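Local coordinates for protein peptidase S15/CocE/NonD (Thaumarchaeota archaeon SCGC AB-539-E09, PDB 4PF1) that is an archaeal aminopeptidase of the S15/CocE/NonD family, with an alpha/beta hydrolase fold, that probably cleaves peptides by a serine-hydrolase mechanism, at residues T496-V505 with P546-I557; Y584-V592 with E601-R609. All coordinates share one frame; numbering follows the deposited sequence.

Both interactions lie in the C-terminal non-catalytic region, on the same side of the chain's centre and each about 27 Å from it, with about 11 Å between their own centres. Interaction 1 packs two beta sheets and ties loop 497-501 to the turn before strand 553-558; interaction 2 folds loop 584-592 against the approach to strand 606-625. They meet through Ser497 OG, which lies 2.7 Å from Thr607 N in a probable hydrogen bond, and through backbone bonding of Ser499 with Gln589. Neither contains a member of the likely Ser161-His328-Asp295 triad, but interaction 2 reaches the helical part of the peptidase region where Arg586 NH2 hydrogen-bonds to Gly239 O.

Interaction 1. Residues T496-V505 with P546-I557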
loop_
_atom_site.group_PDB
_atom_site.type_symbol
_atom_site.label_atom_id
_atom_site.label_comp_id
_atom_site.label_asym_id
_atom_site.label_seq_id
_atom_site.Cartn_x
_atom_site.Cartn_y
_atom_site.Cartn_z
ATOM N N THR A 496 -0.289 44.740 -14.799
ATOM C CA THR A 496 -1.386 43.936 -15.337
ATOM C C THR A 496 -2.187 44.773 -16.322
ATOM O O THR A 496 -2.317 45.983 -16.130
ATOM C CB THR A 496 -2.284 43.362 -14.208
ATOM O OG1 THR A 496 -3.392 42.671 -14.801
ATOM C CG2 THR A 496 -2.809 44.438 -13.249
ATOM N N SER A 497 -2.748 44.132 -17.361
ATOM C CA SER A 497 -3.601 44.837 -18.318
ATOM C C SER A 497 -5.021 45.039 -17.732
ATOM O O SER A 497 -5.830 45.756 -18.318
ATOM C CB SER A 497 -3.656 44.093 -19.651
ATOM O OG SER A 497 -4.139 42.769 -19.502
ATOM N N GLY A 498 -5.284 44.430 -16.570
ATOM C CA GLY A 498 -6.555 44.544 -15.859
ATOM C C GLY A 498 -6.553 45.596 -14.761
ATOM O O GLY A 498 -5.575 46.335 -14.610
ATOM N N SER A 499 -7.658 45.680 -13.985
ATOM C CA SER A 499 -7.804 46.667 -12.900
ATOM C C SER A 499 -7.743 46.019 -11.502
ATOM O O SER A 499 -7.866 46.715 -10.491
ATOM C CB SER A 499 -9.086 47.482 -13.059
ATOM O OG SER A 499 -10.164 46.719 -13.572
ATOM N N ASP A 500 -7.517 44.696 -11.456
ATOM C CA ASP A 500 -7.325 43.929 -10.220
ATOM C C ASP A 500 -6.505 42.679 -10.541
ATOM O O ASP A 500 -6.454 42.269 -11.702
ATOM C CB ASP A 500 -8.672 43.565 -9.549
ATOM C CG ASP A 500 -8.581 43.297 -8.044
ATOM O OD1 ASP A 500 -7.453 43.073 -7.541
ATOM O OD2 ASP A 500 -9.635 43.288 -7.380
ATOM N N ALA A 501 -5.799 42.119 -9.531
ATOM C CA ALA A 501 -4.949 40.935 -9.718
ATOM C C ALA A 501 -4.546 40.312 -8.409
ATOM O O ALA A 501 -4.370 41.015 -7.422
ATOM C CB ALA A 501 -3.689 41.305 -10.499
ATOM N N ASP A 502 -4.352 38.991 -8.420
ATOM C CA ASP A 502 -3.791 38.227 -7.311
ATOM C C ASP A 502 -2.372 37.867 -7.682
ATOM O O ASP A 502 -2.115 37.557 -8.848
ATOM C CB ASP A 502 -4.610 36.952 -7.037
ATOM C CG ASP A 502 -5.847 37.154 -6.188
ATOM O OD1 ASP A 502 -6.007 38.255 -5.625
ATOM O OD2 ASP A 502 -6.660 36.215 -6.098
ATOM N N TRP A 503 -1.439 37.943 -6.729
ATOM C CA TRP A 503 -0.057 37.591 -7.013
ATOM C C TRP A 503 0.413 36.532 -6.026
ATOM O O TRP A 503 0.466 36.781 -4.820
ATOM C CB TRP A 503 0.861 38.831 -6.998
ATOM C CG TRP A 503 0.456 39.910 -7.965
ATOM C CD1 TRP A 503 -0.243 41.045 -7.679
ATOM C CD2 TRP A 503 0.707 39.940 -9.379
ATOM N NE1 TRP A 503 -0.426 41.792 -8.820
ATOM C CE2 TRP A 503 0.144 41.136 -9.879
ATOM C CE3 TRP A 503 1.381 39.083 -10.270
ATOM C CZ2 TRP A 503 0.227 41.496 -11.232
ATOM C CZ3 TRP A 503 1.464 39.440 -11.610
ATOM C CH2 TRP A 503 0.879 40.626 -12.082
ATOM N N VAL A 504 0.685 35.325 -6.543
ATOM C CA VAL A 504 1.170 34.186 -5.761
ATOM C C VAL A 504 2.686 34.110 -5.918
ATOM O O VAL A 504 3.180 34.059 -7.046
ATOM C CB VAL A 504 0.490 32.851 -6.191
ATOM C CG1 VAL A 504 0.994 31.676 -5.354
ATOM C CG2 VAL A 504 -1.028 32.946 -6.133
ATOM N N VAL A 505 3.423 34.127 -4.799
ATOM C CA VAL A 505 4.879 34.016 -4.824
ATOM C C VAL A 505 5.270 32.746 -4.075
ATOM O O VAL A 505 4.868 32.570 -2.926
ATOM C CB VAL A 505 5.604 35.279 -4.259
ATOM C CG1 VAL A 505 7.123 35.100 -4.284
ATOM C CG2 VAL A 505 5.205 36.538 -5.029
ATOM N N PRO A 546 -8.597 50.132 -7.131
ATOM C CA PRO A 546 -8.278 49.478 -8.412
ATOM C C PRO A 546 -6.826 49.687 -8.843
ATOM O O PRO A 546 -6.210 50.692 -8.480
ATOM C CB PRO A 546 -9.241 50.145 -9.398
ATOM C CG PRO A 546 -9.529 51.470 -8.813
ATOM C CD PRO A 546 -9.490 51.295 -7.323
ATOM N N LEU A 547 -6.282 48.735 -9.614
ATOM C CA LEU A 547 -4.935 48.848 -10.169
ATOM C C LEU A 547 -4.995 49.631 -11.471
ATOM O O LEU A 547 -5.930 49.444 -12.256
ATOM C CB LEU A 547 -4.301 47.459 -10.415
ATOM C CG LEU A 547 -4.205 46.501 -9.214
ATOM C CD1 LEU A 547 -3.745 45.129 -9.655
ATOM C CD2 LEU A 547 -3.279 47.048 -8.133
ATOM N N VAL A 548 -4.018 50.523 -11.700
ATOM C CA VAL A 548 -3.947 51.285 -12.949
ATOM C C VAL A 548 -3.506 50.311 -14.054
ATOM O O VAL A 548 -2.462 49.667 -13.906
ATOM C CB VAL A 548 -3.012 52.527 -12.843
ATOM C CG1 VAL A 548 -2.868 53.229 -14.193
ATOM C CG2 VAL A 548 -3.511 53.503 -11.780
ATOM N N PRO A 549 -4.325 50.114 -15.121
ATOM C CA PRO A 549 -3.944 49.145 -16.163
ATOM C C PRO A 549 -2.619 49.490 -16.836
ATOM O O PRO A 549 -2.335 50.664 -17.082
ATOM C CB PRO A 549 -5.112 49.209 -17.156
ATOM C CG PRO A 549 -6.248 49.787 -16.381
ATOM C CD PRO A 549 -5.620 50.752 -15.431
ATOM N N ASP A 550 -1.779 48.452 -17.061
ATOM C CA ASP A 550 -0.470 48.496 -17.735
ATOM C C ASP A 550 0.627 49.267 -16.951
ATOM O O ASP A 550 1.744 49.391 -17.454
ATOM C CB ASP A 550 -0.600 49.060 -19.170
ATOM C CG ASP A 550 -1.683 48.388 -19.999
ATOM O OD1 ASP A 550 -1.749 47.137 -19.990
ATOM O OD2 ASP A 550 -2.462 49.111 -20.651
ATOM N N LYS A 551 0.337 49.729 -15.721
ATOM C CA LYS A 551 1.323 50.461 -14.914
ATOM C C LYS A 551 2.137 49.500 -14.026
ATOM O O LYS A 551 1.559 48.622 -13.383
ATOM C CB LYS A 551 0.634 51.540 -14.055
ATOM C CG LYS A 551 1.619 52.460 -13.338
ATOM C CD LYS A 551 0.931 53.567 -12.559
ATOM C CE LYS A 551 1.892 54.286 -11.637
ATOM N NZ LYS A 551 2.974 54.989 -12.386
ATOM N N VAL A 552 3.479 49.672 -13.996
ATOM C CA VAL A 552 4.367 48.839 -13.169
ATOM C C VAL A 552 4.215 49.285 -11.716
ATOM O O VAL A 552 4.603 50.407 -11.370
ATOM C CB VAL A 552 5.852 48.872 -13.633
ATOM C CG1 VAL A 552 6.675 47.801 -12.916
ATOM C CG2 VAL A 552 5.966 48.712 -15.146
ATOM N N LEU A 553 3.602 48.429 -10.881
ATOM C CA LEU A 553 3.346 48.748 -9.473
ATOM C C LEU A 553 4.158 47.861 -8.528
ATOM O O LEU A 553 4.401 46.686 -8.823
ATOM C CB LEU A 553 1.844 48.630 -9.149
ATOM C CG LEU A 553 0.903 49.518 -9.973
ATOM C CD1 LEU A 553 -0.522 49.021 -9.886
ATOM C CD2 LEU A 553 0.991 50.974 -9.545
ATOM N N GLU A 554 4.555 48.430 -7.377
ATOM C CA GLU A 554 5.343 47.742 -6.359
ATOM C C GLU A 554 4.439 47.079 -5.322
ATOM O O GLU A 554 3.515 47.712 -4.807
ATOM C CB GLU A 554 6.309 48.729 -5.675
ATOM C CG GLU A 554 7.319 48.064 -4.748
ATOM C CD GLU A 554 8.293 48.993 -4.046
ATOM O OE1 GLU A 554 8.361 50.191 -4.410
ATOM O OE2 GLU A 554 9.005 48.512 -3.137
ATOM N N TYR A 555 4.741 45.813 -4.997
ATOM C CA TYR A 555 4.039 45.003 -4.002
ATOM C C TYR A 555 5.017 44.501 -2.953
ATOM O O TYR A 555 6.130 44.093 -3.292
ATOM C CB TYR A 555 3.345 43.793 -4.667
ATOM C CG TYR A 555 2.307 44.161 -5.699
ATOM C CD1 TYR A 555 2.668 44.416 -7.020
ATOM C CD2 TYR A 555 0.957 44.219 -5.368
ATOM C CE1 TYR A 555 1.715 44.761 -7.976
ATOM C CE2 TYR A 555 -0.007 44.540 -6.320
ATOM C CZ TYR A 555 0.379 44.827 -7.619
ATOM O OH TYR A 555 -0.563 45.145 -8.560
ATOM N N ARG A 556 4.610 44.527 -1.684
ATOM C CA ARG A 556 5.403 43.983 -0.590
ATOM C C ARG A 556 4.676 42.752 -0.086
ATOM O O ARG A 556 3.568 42.872 0.439
ATOM C CB ARG A 556 5.619 45.021 0.527
ATOM C CG ARG A 556 6.877 44.760 1.352
ATOM C CD ARG A 556 6.935 45.623 2.599
ATOM N NE ARG A 556 6.558 44.871 3.796
ATOM C CZ ARG A 556 7.426 44.388 4.680
ATOM N NH1 ARG A 556 8.728 44.594 4.523
ATOM N NH2 ARG A 556 6.999 43.707 5.735
ATOM N N ILE A 557 5.229 41.559 -0.359
ATOM C CA ILE A 557 4.573 40.308 0.014
ATOM C C ILE A 557 5.449 39.521 1.008
ATOM O O ILE A 557 6.341 38.770 0.590
ATOM C CB ILE A 557 4.173 39.446 -1.232
ATOM C CG1 ILE A 557 3.461 40.293 -2.314
ATOM C CG2 ILE A 557 3.303 38.248 -0.820
ATOM C CD1 ILE A 557 3.536 39.709 -3.741
HETATM O O HOH W 1 -0.759 47.298 -13.103
#
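Trp503 against Tyr555, and Val505 against Ile557, form a buried contact between two layers of what appears to be a beta sandwich, consistent with the galactose-binding-like clan of this C-terminal domain; Leu547 packs on Thr496 and Ala501 at the connecting loops. Strand 502-505 belongs to a four-stranded antiparallel sheet, whereas strand 553-557 lies in the other sheet, antiparallel to 489-496. The strand axes pass 9.6 Å apart and cross at -51°, a spacing that leaves the joining to side chains. At the centre the indole directs the edge of its five-membered ring at the face of the Tyr555 ring in an edge-to-face pair, centroids 4.4 Å apart and planes inclined at 54°. Trp503 NE1 comes to 3.4 Å from Tyr555 CZ, while CD1 sits above the phenol ring, displaced toward its rim. Further along the strands, Ile557 CD1 fills in beside Val505 CG2 at 3.8 Å.

Where the strands give way to loops, backbone atoms take over. Asp550 N donates to Thr496 O over 2.7 Å and almost straight, at 170°. Asp550 occupies the third position of a type II turn from Val548 to Lys551, which brings its amide round to that carbonyl. A water bridges the junction, accepting from Thr496 N and donating to both Val548 O and Lys551 O. Thr496 OG1 accepts from Gly498 N in an ST turn and also approaches the side-chain amide of Gln608; it lies anti to the backbone N, which leaves CG2 between that N and the carbonyl carbon, against Leu547. The second direct bond runs from Leu547 N to Ser499 O, 2.7 Å long, the donor standing above the carbonyl plane. Leu547 then turns its CD1 methyl inward, 3.8 Å from Thr496 CG2 and 3.6 Å from Ala501 N.

Interaction 2. Residues Y584-V592 with E601-R609; sequences YDRNPQTFV and ESYRKATQR
Ser602, at the end of a short 3-10 turn, offers its carbonyl oxygen to Thr590: OG1 donates over 2.6 Å to Ser602 O, in the carbonyl plane and on a lone pair. Its CB rests against Val592 CG1, while OG turns to Pro599 O. Tyr603 follows, its ring sandwiched between two residues of the loop. The guanidinium of Arg586 lies flat on one face, the planes only 2° apart and the centres 4.0 Å, in an off-centre cation-pi stack; Pro588 CB stands over the centre of the opposite face, 4.2 Å from the ring centroid of Tyr603, as a CH-pi contact. A bend in the Arg586 chain at chi3 (-57°) folds the guanidinium back over the ring. At the ring edge a water joins Tyr603 OH to Arg586 O. With an alanine in place of Tyr603, the Arg586 guanidinium is likely to lose its stacking partner, with a gap left beside Pro588 and the bridging water without the hydroxyl.

Arg604 uses both backbone polar atoms: its N donates to Pro588 O over 3.1 Å, and its O accepts 3.0 Å from NE2 of Gln589, whose own N donates to Asn587 OD1 in an Asx turn. Further out, its guanidinium edge meets the Thr590 methyl, with NE 3.4 Å from CG2. A second water joins Lys605 O to Gln589 O, and Ala606 CB touches Gln589 NE2, while OE1 of that amide is bonded to Ser430 OG. Across this contact Arg586 is held by stacking, not by a carboxylate, while its NH2 and NH1 donate to Gly239 O and Pro432 O; the cation is probably steadied by the pi face and these carbonyl dipoles.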
loop_
_atom_site.group_PDB
_atom_site.type_symbol
_atom_site.label_atom_id
_atom_site.label_comp_id
_atom_site.label_asym_id
_atom_site.label_seq_id
_atom_site.Cartn_x
_atom_site.Cartn_y
_atom_site.Cartn_z
ATOM N N TYR A 584 -8.358 29.317 -2.917
ATOM C CA TYR A 584 -8.636 30.749 -2.991
ATOM C C TYR A 584 -9.602 31.026 -4.127
ATOM O O TYR A 584 -9.479 30.417 -5.193
ATOM C CB TYR A 584 -7.338 31.550 -3.185
ATOM C CG TYR A 584 -6.412 31.474 -1.995
ATOM C CD1 TYR A 584 -5.425 30.496 -1.915
ATOM C CD2 TYR A 584 -6.548 32.354 -0.926
ATOM C CE1 TYR A 584 -4.589 30.403 -0.805
ATOM C CE2 TYR A 584 -5.706 32.282 0.180
ATOM C CZ TYR A 584 -4.738 31.294 0.244
ATOM O OH TYR A 584 -3.916 31.215 1.337
ATOM N N ASP A 585 -10.568 31.943 -3.918
ATOM C CA ASP A 585 -11.488 32.310 -4.994
ATOM C C ASP A 585 -10.721 33.114 -6.059
ATOM O O ASP A 585 -9.683 33.708 -5.750
ATOM C CB ASP A 585 -12.721 33.078 -4.465
ATOM C CG ASP A 585 -12.456 34.427 -3.817
ATOM O OD1 ASP A 585 -11.290 34.703 -3.466
ATOM O OD2 ASP A 585 -13.424 35.184 -3.617
ATOM N N ARG A 586 -11.180 33.065 -7.312
ATOM C CA ARG A 586 -10.500 33.751 -8.412
ATOM C C ARG A 586 -10.636 35.246 -8.323
ATOM O O ARG A 586 -11.725 35.758 -8.031
ATOM C CB ARG A 586 -11.058 33.312 -9.773
ATOM C CG ARG A 586 -10.965 31.832 -10.064
ATOM C CD ARG A 586 -11.849 31.455 -11.235
ATOM N NE ARG A 586 -13.251 31.831 -11.027
ATOM C CZ ARG A 586 -14.065 32.245 -11.993
ATOM N NH1 ARG A 586 -13.628 32.347 -13.241
ATOM N NH2 ARG A 586 -15.319 32.566 -11.718
ATOM N N ASN A 587 -9.559 35.956 -8.654
ATOM C CA ASN A 587 -9.627 37.393 -8.806
ATOM C C ASN A 587 -10.227 37.649 -10.195
ATOM O O ASN A 587 -9.771 37.035 -11.167
ATOM C CB ASN A 587 -8.247 38.038 -8.652
ATOM C CG ASN A 587 -8.302 39.540 -8.508
ATOM O OD1 ASN A 587 -8.734 40.264 -9.411
ATOM N ND2 ASN A 587 -7.861 40.039 -7.366
ATOM N N PRO A 588 -11.292 38.481 -10.314
ATOM C CA PRO A 588 -11.902 38.705 -11.644
ATOM C C PRO A 588 -10.943 39.339 -12.653
ATOM O O PRO A 588 -11.124 39.171 -13.858
ATOM C CB PRO A 588 -13.085 39.636 -11.342
ATOM C CG PRO A 588 -13.324 39.503 -9.871
ATOM C CD PRO A 588 -11.988 39.251 -9.265
ATOM N N GLN A 589 -9.906 40.043 -12.150
ATOM C CA GLN A 589 -8.865 40.745 -12.917
ATOM C C GLN A 589 -9.422 42.052 -13.540
ATOM O O GLN A 589 -8.734 42.733 -14.299
ATOM C CB GLN A 589 -8.145 39.830 -13.932
ATOM C CG GLN A 589 -7.454 38.662 -13.216
ATOM C CD GLN A 589 -6.582 37.767 -14.053
ATOM O OE1 GLN A 589 -5.722 37.066 -13.521
ATOM N NE2 GLN A 589 -6.824 37.695 -15.356
ATOM N N THR A 590 -10.648 42.420 -13.132
ATOM C CA THR A 590 -11.295 43.713 -13.357
ATOM C C THR A 590 -11.794 44.129 -11.985
ATOM O O THR A 590 -12.219 43.258 -11.219
ATOM C CB THR A 590 -12.405 43.686 -14.440
ATOM O OG1 THR A 590 -13.537 42.956 -13.975
ATOM C CG2 THR A 590 -11.923 43.164 -15.788
ATOM N N PHE A 591 -11.687 45.418 -11.630
ATOM C CA PHE A 591 -12.093 45.870 -10.298
ATOM C C PHE A 591 -13.614 45.835 -10.099
ATOM O O PHE A 591 -14.363 46.428 -10.881
ATOM C CB PHE A 591 -11.550 47.274 -9.984
ATOM C CG PHE A 591 -11.803 47.715 -8.558
ATOM C CD1 PHE A 591 -11.004 47.255 -7.517
ATOM C CD2 PHE A 591 -12.857 48.570 -8.253
ATOM C CE1 PHE A 591 -11.244 47.655 -6.199
ATOM C CE2 PHE A 591 -13.101 48.962 -6.933
ATOM C CZ PHE A 591 -12.292 48.504 -5.915
ATOM N N VAL A 592 -14.047 45.149 -9.024
ATOM C CA VAL A 592 -15.446 45.046 -8.584
ATOM C C VAL A 592 -15.520 45.493 -7.101
ATOM O O VAL A 592 -14.513 45.373 -6.398
ATOM C CB VAL A 592 -16.063 43.626 -8.799
ATOM C CG1 VAL A 592 -16.157 43.278 -10.278
ATOM C CG2 VAL A 592 -15.304 42.545 -8.025
ATOM N N GLU A 601 -19.366 38.533 -16.067
ATOM C CA GLU A 601 -18.785 39.437 -17.082
ATOM C C GLU A 601 -17.478 40.095 -16.601
ATOM O O GLU A 601 -16.682 40.543 -17.430
ATOM C CB GLU A 601 -19.784 40.542 -17.502
ATOM C CG GLU A 601 -21.243 40.118 -17.551
ATOM C CD GLU A 601 -22.002 40.372 -16.263
ATOM O OE1 GLU A 601 -22.258 41.555 -15.941
ATOM O OE2 GLU A 601 -22.346 39.385 -15.577
ATOM N N SER A 602 -17.271 40.171 -15.269
ATOM C CA SER A 602 -16.094 40.801 -14.672
ATOM C C SER A 602 -14.820 39.925 -14.772
ATOM O O SER A 602 -13.718 40.448 -14.617
ATOM C CB SER A 602 -16.365 41.155 -13.211
ATOM O OG SER A 602 -16.444 40.004 -12.386
ATOM N N TYR A 603 -14.974 38.608 -15.024
ATOM C CA TYR A 603 -13.851 37.666 -15.108
ATOM C C TYR A 603 -13.236 37.693 -16.514
ATOM O O TYR A 603 -13.772 37.084 -17.449
ATOM C CB TYR A 603 -14.299 36.241 -14.703
ATOM C CG TYR A 603 -14.723 36.137 -13.250
ATOM C CD1 TYR A 603 -16.015 36.475 -12.852
ATOM C CD2 TYR A 603 -13.831 35.707 -12.272
ATOM C CE1 TYR A 603 -16.402 36.410 -11.514
ATOM C CE2 TYR A 603 -14.206 35.639 -10.929
ATOM C CZ TYR A 603 -15.495 35.991 -10.555
ATOM O OH TYR A 603 -15.881 35.914 -9.237
ATOM N N ARG A 604 -12.123 38.441 -16.672
ATOM C CA ARG A 604 -11.467 38.599 -17.975
ATOM C C ARG A 604 -9.980 38.267 -17.932
ATOM O O ARG A 604 -9.323 38.483 -16.910
ATOM C CB ARG A 604 -11.633 40.035 -18.510
ATOM C CG ARG A 604 -13.069 40.569 -18.562
ATOM C CD ARG A 604 -13.200 41.804 -19.452
ATOM N NE ARG A 604 -12.160 42.808 -19.195
ATOM C CZ ARG A 604 -11.193 43.124 -20.056
ATOM N NH1 ARG A 604 -11.131 42.531 -21.242
ATOM N NH2 ARG A 604 -10.284 44.036 -19.735
ATOM N N LYS A 605 -9.437 37.810 -19.086
ATOM C CA LYS A 605 -8.013 37.514 -19.275
ATOM C C LYS A 605 -7.193 38.777 -19.096
ATOM O O LYS A 605 -7.649 39.865 -19.457
ATOM C CB LYS A 605 -7.755 36.944 -20.683
ATOM C CG LYS A 605 -8.288 35.544 -20.917
ATOM C CD LYS A 605 -7.929 35.065 -22.313
ATOM C CE LYS A 605 -8.699 33.832 -22.709
ATOM N NZ LYS A 605 -8.252 33.308 -24.023
ATOM N N ALA A 606 -5.985 38.641 -18.546
ATOM C CA ALA A 606 -5.094 39.778 -18.350
ATOM C C ALA A 606 -3.660 39.397 -18.668
ATOM O O ALA A 606 -3.244 38.264 -18.407
ATOM C CB ALA A 606 -5.196 40.294 -16.925
ATOM N N THR A 607 -2.911 40.344 -19.247
ATOM C CA THR A 607 -1.500 40.190 -19.582
ATOM C C THR A 607 -0.688 40.637 -18.374
ATOM O O THR A 607 -0.790 41.791 -17.962
ATOM C CB THR A 607 -1.176 40.977 -20.863
ATOM O OG1 THR A 607 -2.010 40.495 -21.913
ATOM C CG2 THR A 607 0.280 40.855 -21.274
ATOM N N GLN A 608 0.068 39.708 -17.771
ATOM C CA GLN A 608 0.849 39.973 -16.562
ATOM C C GLN A 608 2.323 40.075 -16.878
ATOM O O GLN A 608 2.844 39.279 -17.658
ATOM C CB GLN A 608 0.619 38.879 -15.492
ATOM C CG GLN A 608 -0.806 38.290 -15.433
ATOM C CD GLN A 608 -1.819 39.241 -14.846
ATOM O OE1 GLN A 608 -2.149 40.273 -15.429
ATOM N NE2 GLN A 608 -2.388 38.874 -13.715
ATOM N N ARG A 609 3.009 41.044 -16.249
ATOM C CA ARG A 609 4.434 41.268 -16.469
ATOM C C ARG A 609 5.171 41.466 -15.162
ATOM O O ARG A 609 4.855 42.395 -14.421
ATOM C CB ARG A 609 4.659 42.497 -17.370
ATOM C CG ARG A 609 4.321 42.290 -18.831
ATOM C CD ARG A 609 4.412 43.605 -19.576
ATOM N NE ARG A 609 4.062 43.461 -20.988
ATOM C CZ ARG A 609 4.032 44.467 -21.854
ATOM N NH1 ARG A 609 4.335 45.699 -21.463
ATOM N NH2 ARG A 609 3.702 44.250 -23.119
HETATM O O HOH W 2 -14.250 34.734 -7.538
HETATM O O HOH W 3 -8.545 41.961 -17.098
#